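Long-range contacts in cycloserine biosynthesis protein DcsG (Streptomyces lavendulae, PDB 6JIL), which uses ATP and magnesium to close O-ureido-D-serine into the ring of the antibiotic D-cycloserine, as a monomeric ligase of the ATP-grasp family: residues Pro104-Thr109 and Leu174-Glu179; Phe134-Thr139 and Gln148-Ser153. All blocks are in the same frame, centred on the assembly; numbering follows the deposited sequence.

Contact 1: residues Pro104-Thr109 and Leu174-Glu179. With ADP (adenosine-5'-diphosphate), chain G.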
loop_
_atom_site.group_PDB
_atom_site.type_symbol
_atom_site.label_atom_id
_atom_site.label_comp_id
_atom_site.label_asym_id
_atom_site.label_seq_id
_atom_site.Cartn_x
_atom_site.Cartn_y
_atom_site.Cartn_z
ATOM N N PRO A 104 9.586 -13.427 0.344
ATOM C CA PRO A 104 8.737 -14.091 -0.650
ATOM C C PRO A 104 7.636 -13.180 -1.187
ATOM O O PRO A 104 6.816 -12.679 -0.432
ATOM C CB PRO A 104 8.174 -15.285 0.121
ATOM C CG PRO A 104 8.084 -14.756 1.514
ATOM C CD PRO A 104 9.395 -14.022 1.677
ATOM N N VAL A 105 7.625 -12.967 -2.494
ATOM C CA VAL A 105 6.618 -12.115 -3.105
ATOM C C VAL A 105 5.947 -12.809 -4.280
ATOM O O VAL A 105 6.439 -13.810 -4.789
ATOM C CB VAL A 105 7.231 -10.789 -3.616
ATOM C CG1 VAL A 105 7.959 -10.090 -2.500
ATOM C CG2 VAL A 105 8.178 -11.063 -4.764
ATOM N N ILE A 106 4.815 -12.267 -4.704
ATOM C CA ILE A 106 4.094 -12.818 -5.834
ATOM C C ILE A 106 4.962 -12.586 -7.058
ATOM O O ILE A 106 5.471 -11.481 -7.253
ATOM C CB ILE A 106 2.742 -12.092 -6.051
ATOM C CG1 ILE A 106 1.768 -12.443 -4.917
ATOM C CG2 ILE A 106 2.163 -12.463 -7.414
ATOM C CD1 ILE A 106 0.407 -11.756 -5.033
ATOM N N PRO A 107 5.178 -13.631 -7.876
ATOM C CA PRO A 107 5.998 -13.466 -9.080
ATOM C C PRO A 107 5.502 -12.194 -9.771
ATOM O O PRO A 107 4.344 -12.116 -10.183
ATOM C CB PRO A 107 5.695 -14.737 -9.867
ATOM C CG PRO A 107 5.526 -15.752 -8.769
ATOM C CD PRO A 107 4.687 -15.016 -7.752
ATOM N N THR A 108 6.387 -11.206 -9.883
ATOM C CA THR A 108 6.041 -9.902 -10.440
ATOM C C THR A 108 6.893 -9.430 -11.610
ATOM O O THR A 108 8.116 -9.400 -11.514
ATOM C CB THR A 108 6.120 -8.845 -9.319
ATOM O OG1 THR A 108 5.066 -9.076 -8.373
ATOM C CG2 THR A 108 6.023 -7.439 -9.881
ATOM N N THR A 109 6.236 -9.041 -12.703
ATOM C CA THR A 109 6.918 -8.543 -13.903
ATOM C C THR A 109 6.565 -7.082 -14.182
ATOM O O THR A 109 5.408 -6.756 -14.442
ATOM C CB THR A 109 6.539 -9.376 -15.142
ATOM O OG1 THR A 109 7.127 -10.673 -15.034
ATOM C CG2 THR A 109 7.027 -8.699 -16.421
ATOM N N LEU A 174 2.720 -7.062 -14.022
ATOM C CA LEU A 174 2.007 -8.246 -14.485
ATOM C C LEU A 174 2.296 -9.344 -13.472
ATOM O O LEU A 174 3.454 -9.596 -13.145
ATOM C CB LEU A 174 2.518 -8.684 -15.864
ATOM C CG LEU A 174 2.394 -7.700 -17.030
ATOM C CD1 LEU A 174 2.976 -8.322 -18.295
ATOM C CD2 LEU A 174 0.938 -7.339 -17.243
ATOM N N GLN A 175 1.251 -9.982 -12.956
ATOM C CA GLN A 175 1.441 -11.066 -11.994
ATOM C C GLN A 175 0.494 -12.213 -12.288
ATOM O O GLN A 175 -0.604 -12.012 -12.799
ATOM C CB GLN A 175 1.154 -10.618 -10.551
ATOM C CG GLN A 175 1.851 -9.372 -10.073
ATOM C CD GLN A 175 1.421 -8.984 -8.667
ATOM O OE1 GLN A 175 0.230 -8.922 -8.365
ATOM N NE2 GLN A 175 2.390 -8.713 -7.803
ATOM N N PRO A 176 0.918 -13.441 -11.981
ATOM C CA PRO A 176 0.005 -14.550 -12.237
ATOM C C PRO A 176 -1.084 -14.424 -11.178
ATOM O O PRO A 176 -0.824 -13.918 -10.088
ATOM C CB PRO A 176 0.880 -15.774 -12.009
ATOM C CG PRO A 176 1.868 -15.297 -10.981
ATOM C CD PRO A 176 2.225 -13.928 -11.509
ATOM N N TYR A 177 -2.297 -14.856 -11.494
ATOM C CA TYR A 177 -3.376 -14.787 -10.522
ATOM C C TYR A 177 -3.188 -15.882 -9.474
ATOM O O TYR A 177 -3.172 -17.069 -9.809
ATOM C CB TYR A 177 -4.736 -14.979 -11.197
ATOM C CG TYR A 177 -5.873 -14.715 -10.247
ATOM C CD1 TYR A 177 -6.279 -13.410 -9.965
ATOM C CD2 TYR A 177 -6.493 -15.757 -9.561
ATOM C CE1 TYR A 177 -7.268 -13.150 -9.018
ATOM C CE2 TYR A 177 -7.484 -15.506 -8.608
ATOM C CZ TYR A 177 -7.862 -14.201 -8.340
ATOM O OH TYR A 177 -8.814 -13.937 -7.381
ATOM N N VAL A 178 -3.041 -15.481 -8.212
ATOM C CA VAL A 178 -2.867 -16.419 -7.103
ATOM C C VAL A 178 -4.227 -17.045 -6.800
ATOM O O VAL A 178 -5.115 -16.399 -6.247
ATOM C CB VAL A 178 -2.319 -15.692 -5.851
ATOM C CG1 VAL A 178 -2.325 -16.624 -4.640
ATOM C CG2 VAL A 178 -0.905 -15.196 -6.131
ATOM N N GLU A 179 -4.370 -18.311 -7.176
ATOM C CA GLU A 179 -5.611 -19.063 -7.019
ATOM C C GLU A 179 -6.226 -19.150 -5.628
ATOM O O GLU A 179 -7.452 -19.220 -5.499
ATOM C CB GLU A 179 -5.419 -20.479 -7.574
ATOM C CG GLU A 179 -4.914 -20.503 -9.016
ATOM C CD GLU A 179 -4.908 -21.899 -9.619
ATOM O OE1 GLU A 179 -4.282 -22.809 -9.031
ATOM O OE2 GLU A 179 -5.528 -22.085 -10.688
HETATM P PB ADP G . -4.094 -2.116 -4.572
HETATM O O1B ADP G . -4.949 -2.789 -3.381
HETATM O O2B ADP G . -2.990 -1.241 -3.983
HETATM O O3B ADP G . -5.039 -1.245 -5.427
HETATM P PA ADP G . -3.490 -4.768 -4.980
HETATM O O1A ADP G . -2.211 -5.434 -5.218
HETATM O O2A ADP G . -3.792 -4.838 -3.421
HETATM O O3A ADP G . -3.380 -3.234 -5.528
HETATM O "O5'" ADP G . -4.618 -5.527 -5.840
HETATM C "C5'" ADP G . -5.913 -5.163 -5.359
HETATM C "C4'" ADP G . -6.738 -6.442 -5.166
HETATM O "O4'" ADP G . -6.717 -7.233 -6.376
HETATM C "C3'" ADP G . -6.161 -7.307 -4.052
HETATM O "O3'" ADP G . -6.714 -6.975 -2.784
HETATM C "C2'" ADP G . -6.502 -8.729 -4.506
HETATM O "O2'" ADP G . -7.784 -9.145 -4.025
HETATM C "C1'" ADP G . -6.452 -8.632 -6.048
HETATM N N9 ADP G . -5.132 -9.073 -6.581
HETATM C C8 ADP G . -4.136 -8.277 -7.094
HETATM N N7 ADP G . -3.143 -9.001 -7.519
HETATM C C5 ADP G . -3.420 -10.305 -7.312
HETATM C C6 ADP G . -2.840 -11.525 -7.750
HETATM N N6 ADP G . -1.605 -11.536 -8.383
HETATM N N1 ADP G . -3.521 -12.671 -7.557
HETATM C C2 ADP G . -4.720 -12.687 -6.972
HETATM N N3 ADP G . -5.306 -11.569 -6.552
HETATM C C4 ADP G . -4.706 -10.373 -6.697
#
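With OG1 of Thr108 turned anti to its own carbonyl carbon (chi1 -68°) and CG of Gln175 likewise anti to its carbonyl carbon (chi1 -51°), the two side chains lie side by side and point the same way. Gln175 NE2 gives Thr108 OG1 a nearly straight hydrogen bond of 2.8 Å that stays in the amide plane. The hydroxyl is itself a donor to Ile106 O, which it meets from above the carbonyl plane, so Thr108 OG1 is gripped from two directions and fixes the flip of the amide. Gln175 OE1 is thereby presented to Lys137 NZ and to N6 of the adenine.

Ile106 crosses Gln175 at about a right angle, its CG2 resting 3.8 Å from Gln175 CD, while its CD1 meets Val178 CG2. Beside the bond from N6 to Gln175 OE1, the backbone reads the edge of the base: N6 of ADP donates to Pro176 O (3.0 Å), and Val178 N donates to ADP N1 (2.9 Å). Tyr177 lays one ring face over ADP C2, toward the rim.

Thr109 and Leu174 form an antiparallel hydrogen-bonded pair, which adds strand 109-111 as the outermost strand, next to strand 172-176. Helix 94-100 packs on Thr108 and Gln175, helix 117-127 sets Phe124 against Thr109, Leu174 and Pro176, and strand 133-138 flanks Leu174 and Tyr177.

Contact 2: residues Phe134-Thr139 and Gln148-Ser153. With ADP (adenosine-5'-diphosphate), chain G.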
loop_
_atom_site.group_PDB
_atom_site.type_symbol
_atom_site.label_atom_id
_atom_site.label_comp_id
_atom_site.label_asym_id
_atom_site.label_seq_id
_atom_site.Cartn_x
_atom_site.Cartn_y
_atom_site.Cartn_z
ATOM N N PHE A 134 -3.989 -14.065 -15.060
ATOM C CA PHE A 134 -2.975 -13.114 -14.623
ATOM C C PHE A 134 -3.644 -11.800 -14.279
ATOM O O PHE A 134 -4.818 -11.609 -14.576
ATOM C CB PHE A 134 -1.915 -12.914 -15.711
ATOM C CG PHE A 134 -2.449 -12.361 -17.012
ATOM C CD1 PHE A 134 -2.198 -11.040 -17.377
ATOM C CD2 PHE A 134 -3.144 -13.179 -17.904
ATOM C CE1 PHE A 134 -2.623 -10.543 -18.614
ATOM C CE2 PHE A 134 -3.575 -12.692 -19.142
ATOM C CZ PHE A 134 -3.312 -11.372 -19.499
ATOM N N VAL A 135 -2.909 -10.901 -13.637
ATOM C CA VAL A 135 -3.479 -9.623 -13.261
ATOM C C VAL A 135 -2.654 -8.476 -13.801
ATOM O O VAL A 135 -1.424 -8.557 -13.866
ATOM C CB VAL A 135 -3.567 -9.483 -11.726
ATOM C CG1 VAL A 135 -4.205 -8.145 -11.343
ATOM C CG2 VAL A 135 -4.364 -10.636 -11.154
ATOM N N VAL A 136 -3.347 -7.413 -14.199
ATOM C CA VAL A 136 -2.703 -6.213 -14.698
ATOM C C VAL A 136 -2.992 -5.111 -13.691
ATOM O O VAL A 136 -4.116 -4.965 -13.218
ATOM C CB VAL A 136 -3.261 -5.777 -16.074
ATOM C CG1 VAL A 136 -2.740 -4.369 -16.421
ATOM C CG2 VAL A 136 -2.850 -6.788 -17.151
ATOM N N LYS A 137 -1.976 -4.331 -13.358
ATOM C CA LYS A 137 -2.168 -3.254 -12.401
ATOM C C LYS A 137 -1.031 -2.251 -12.503
ATOM O O LYS A 137 0.096 -2.613 -12.836
ATOM C CB LYS A 137 -2.199 -3.815 -10.977
ATOM C CG LYS A 137 -0.816 -4.169 -10.454
ATOM C CD LYS A 137 -0.829 -4.729 -9.037
ATOM C CE LYS A 137 -1.307 -6.168 -8.994
ATOM N NZ LYS A 137 -1.119 -6.772 -7.640
ATOM N N PRO A 138 -1.324 -0.971 -12.234
ATOM C CA PRO A 138 -0.314 0.084 -12.279
ATOM C C PRO A 138 0.538 -0.057 -11.022
ATOM O O PRO A 138 0.048 -0.500 -9.987
ATOM C CB PRO A 138 -1.150 1.354 -12.262
ATOM C CG PRO A 138 -2.308 0.955 -11.395
ATOM C CD PRO A 138 -2.653 -0.409 -11.940
ATOM N N THR A 139 1.812 0.302 -11.103
ATOM C CA THR A 139 2.669 0.196 -9.929
ATOM C C THR A 139 2.344 1.307 -8.944
ATOM O O THR A 139 2.651 1.204 -7.751
ATOM C CB THR A 139 4.135 0.329 -10.293
ATOM O OG1 THR A 139 4.363 1.635 -10.832
ATOM C CG2 THR A 139 4.525 -0.724 -11.305
ATOM N N GLN A 148 -7.063 -5.389 -12.845
ATOM C CA GLN A 148 -7.951 -6.325 -13.526
ATOM C C GLN A 148 -7.413 -7.752 -13.638
ATOM O O GLN A 148 -6.202 -7.988 -13.657
ATOM C CB GLN A 148 -8.307 -5.804 -14.929
ATOM C CG GLN A 148 -9.011 -4.450 -14.938
ATOM C CD GLN A 148 -9.588 -4.078 -16.300
ATOM O OE1 GLN A 148 -9.957 -2.924 -16.539
ATOM N NE2 GLN A 148 -9.679 -5.058 -17.195
ATOM N N ARG A 149 -8.353 -8.687 -13.736
ATOM C CA ARG A 149 -8.083 -10.115 -13.842
ATOM C C ARG A 149 -8.355 -10.591 -15.271
ATOM O O ARG A 149 -9.348 -10.199 -15.884
ATOM C CB ARG A 149 -8.994 -10.845 -12.850
ATOM C CG ARG A 149 -8.905 -12.344 -12.837
ATOM C CD ARG A 149 -9.890 -12.890 -11.816
ATOM N NE ARG A 149 -9.797 -14.337 -11.664
ATOM C CZ ARG A 149 -10.314 -15.005 -10.641
ATOM N NH1 ARG A 149 -10.960 -14.356 -9.683
ATOM N NH2 ARG A 149 -10.168 -16.318 -10.567
ATOM N N TYR A 150 -7.470 -11.429 -15.802
ATOM C CA TYR A 150 -7.638 -11.947 -17.162
ATOM C C TYR A 150 -7.268 -13.420 -17.314
ATOM O O TYR A 150 -6.346 -13.911 -16.658
ATOM C CB TYR A 150 -6.769 -11.175 -18.172
ATOM C CG TYR A 150 -6.974 -9.679 -18.227
ATOM C CD1 TYR A 150 -6.283 -8.822 -17.366
ATOM C CD2 TYR A 150 -7.848 -9.118 -19.158
ATOM C CE1 TYR A 150 -6.460 -7.434 -17.436
ATOM C CE2 TYR A 150 -8.031 -7.748 -19.238
ATOM C CZ TYR A 150 -7.340 -6.910 -18.380
ATOM O OH TYR A 150 -7.535 -5.554 -18.483
ATOM N N GLN A 151 -7.987 -14.111 -18.192
ATOM C CA GLN A 151 -7.694 -15.505 -18.507
ATOM C C GLN A 151 -6.527 -15.342 -19.477
ATOM O O GLN A 151 -6.492 -14.361 -20.214
ATOM C CB GLN A 151 -8.886 -16.154 -19.212
ATOM C CG GLN A 151 -10.084 -16.410 -18.311
ATOM C CD GLN A 151 -11.347 -16.726 -19.097
ATOM O OE1 GLN A 151 -12.349 -17.170 -18.531
ATOM N NE2 GLN A 151 -11.309 -16.487 -20.404
ATOM N N ARG A 152 -5.577 -16.272 -19.492
ATOM C CA ARG A 152 -4.421 -16.115 -20.374
ATOM C C ARG A 152 -4.729 -15.935 -21.856
ATOM O O ARG A 152 -3.894 -15.431 -22.611
ATOM C CB ARG A 152 -3.432 -17.271 -20.203
ATOM C CG ARG A 152 -3.912 -18.625 -20.682
ATOM C CD ARG A 152 -2.709 -19.485 -21.012
ATOM N NE ARG A 152 -1.706 -19.395 -19.961
ATOM C CZ ARG A 152 -0.402 -19.252 -20.174
ATOM N NH1 ARG A 152 0.076 -19.184 -21.410
ATOM N NH2 ARG A 152 0.427 -19.160 -19.148
ATOM N N SER A 153 -5.921 -16.328 -22.280
ATOM C CA SER A 153 -6.287 -16.192 -23.682
ATOM C C SER A 153 -6.611 -14.746 -24.031
ATOM O O SER A 153 -6.723 -14.392 -25.204
ATOM C CB SER A 153 -7.493 -17.080 -23.993
ATOM O OG SER A 153 -8.611 -16.720 -23.192
HETATM P PB ADP G . -4.094 -2.116 -4.572
HETATM O O1B ADP G . -4.949 -2.789 -3.381
HETATM O O2B ADP G . -2.990 -1.241 -3.983
HETATM O O3B ADP G . -5.039 -1.245 -5.427
HETATM P PA ADP G . -3.490 -4.768 -4.980
HETATM O O1A ADP G . -2.211 -5.434 -5.218
HETATM O O2A ADP G . -3.792 -4.838 -3.421
HETATM O O3A ADP G . -3.380 -3.234 -5.528
HETATM O "O5'" ADP G . -4.618 -5.527 -5.840
HETATM C "C5'" ADP G . -5.913 -5.163 -5.359
HETATM C "C4'" ADP G . -6.738 -6.442 -5.166
HETATM O "O4'" ADP G . -6.717 -7.233 -6.376
HETATM C "C3'" ADP G . -6.161 -7.307 -4.052
HETATM O "O3'" ADP G . -6.714 -6.975 -2.784
HETATM C "C2'" ADP G . -6.502 -8.729 -4.506
HETATM O "O2'" ADP G . -7.784 -9.145 -4.025
HETATM C "C1'" ADP G . -6.452 -8.632 -6.048
HETATM N N9 ADP G . -5.132 -9.073 -6.581
HETATM C C8 ADP G . -4.136 -8.277 -7.094
HETATM N N7 ADP G . -3.143 -9.001 -7.519
HETATM C C5 ADP G . -3.420 -10.305 -7.312
HETATM C C6 ADP G . -2.840 -11.525 -7.750
HETATM N N6 ADP G . -1.605 -11.536 -8.383
HETATM N N1 ADP G . -3.521 -12.671 -7.557
HETATM C C2 ADP G . -4.720 -12.687 -6.972
HETATM N N3 ADP G . -5.306 -11.569 -6.552
HETATM C C4 ADP G . -4.706 -10.373 -6.697
#
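Phe134 offers one face of its ring to Tyr150, whose CB stands over it 4.0 Å from the ring centroid in a CH-pi contact displaced toward the rim. CG of Phe134, set between the backbone N and the carbonyl carbon (chi1 61°), carries the ring toward the partner strand, where CE2 comes 3.7 Å from Tyr150 CB. The two aromatic planes are near parallel, 25° apart, but slid so far past each other that the rings barely overlap; the contact therefore rests on the methylene more than on ring stacking. Farther along the same face of the sheet, Val136 CG2 packs 3.7 Å from Tyr150 CE1, and Tyr150 OH is hydrogen-bonded to His161 ND1 of helix 155-167.

The backbones form an antiparallel beta hairpin. Phe134 with Tyr150 and Val136 with Gln148 are hydrogen-bonded pairs, each closed by two N-H...O bonds of 2.9 to 3.0 Å. Between them, Val135 and Arg149 make a non-hydrogen-bonded pair, and Val135 CA lies 3.2 Å from Gln148 O in a CA-H...O contact.

On the face bearing that pair, Val135 lines the adenine pocket, CG2 3.8 Å from ADP C6, while Arg149 reaches the pocket indirectly, by a cation-pi contact with Tyr177, and makes salt bridges with Glu133 and Asp182. The Lys137 chain bends at chi3 (76°), which sets CE; NZ beyond it donates to ADP N7 and ADP O1A, 3.0 Å from each. One ammonium thus joins base to alpha-phosphate, and its positive charge would be expected to offset part of the negative charge on that phosphate.

Overall arrangement
One four-stranded antiparallel sheet carries both contacts, with strands 172-176 and 133-138 inside and strands 109-111 and 148-151 at its margins. Each contact is partly buried and fastens an outer strand to an inner one, but contact 1 has no exposed residue among those touching, whereas contact 2 has four buried and one exposed, Gln151. Along the chain, contact 2 is nested within the loop closed by contact 1. In contact 1 a loop meets a strand end through a single bridge, a glutamine-threonine bond and an aliphatic patch; contact 2 is a regular hairpin with aromatic and aliphatic packing on one face. They join at Gln175 OE1 and Lys137 NZ, 2.6 Å apart, beside the same ADP.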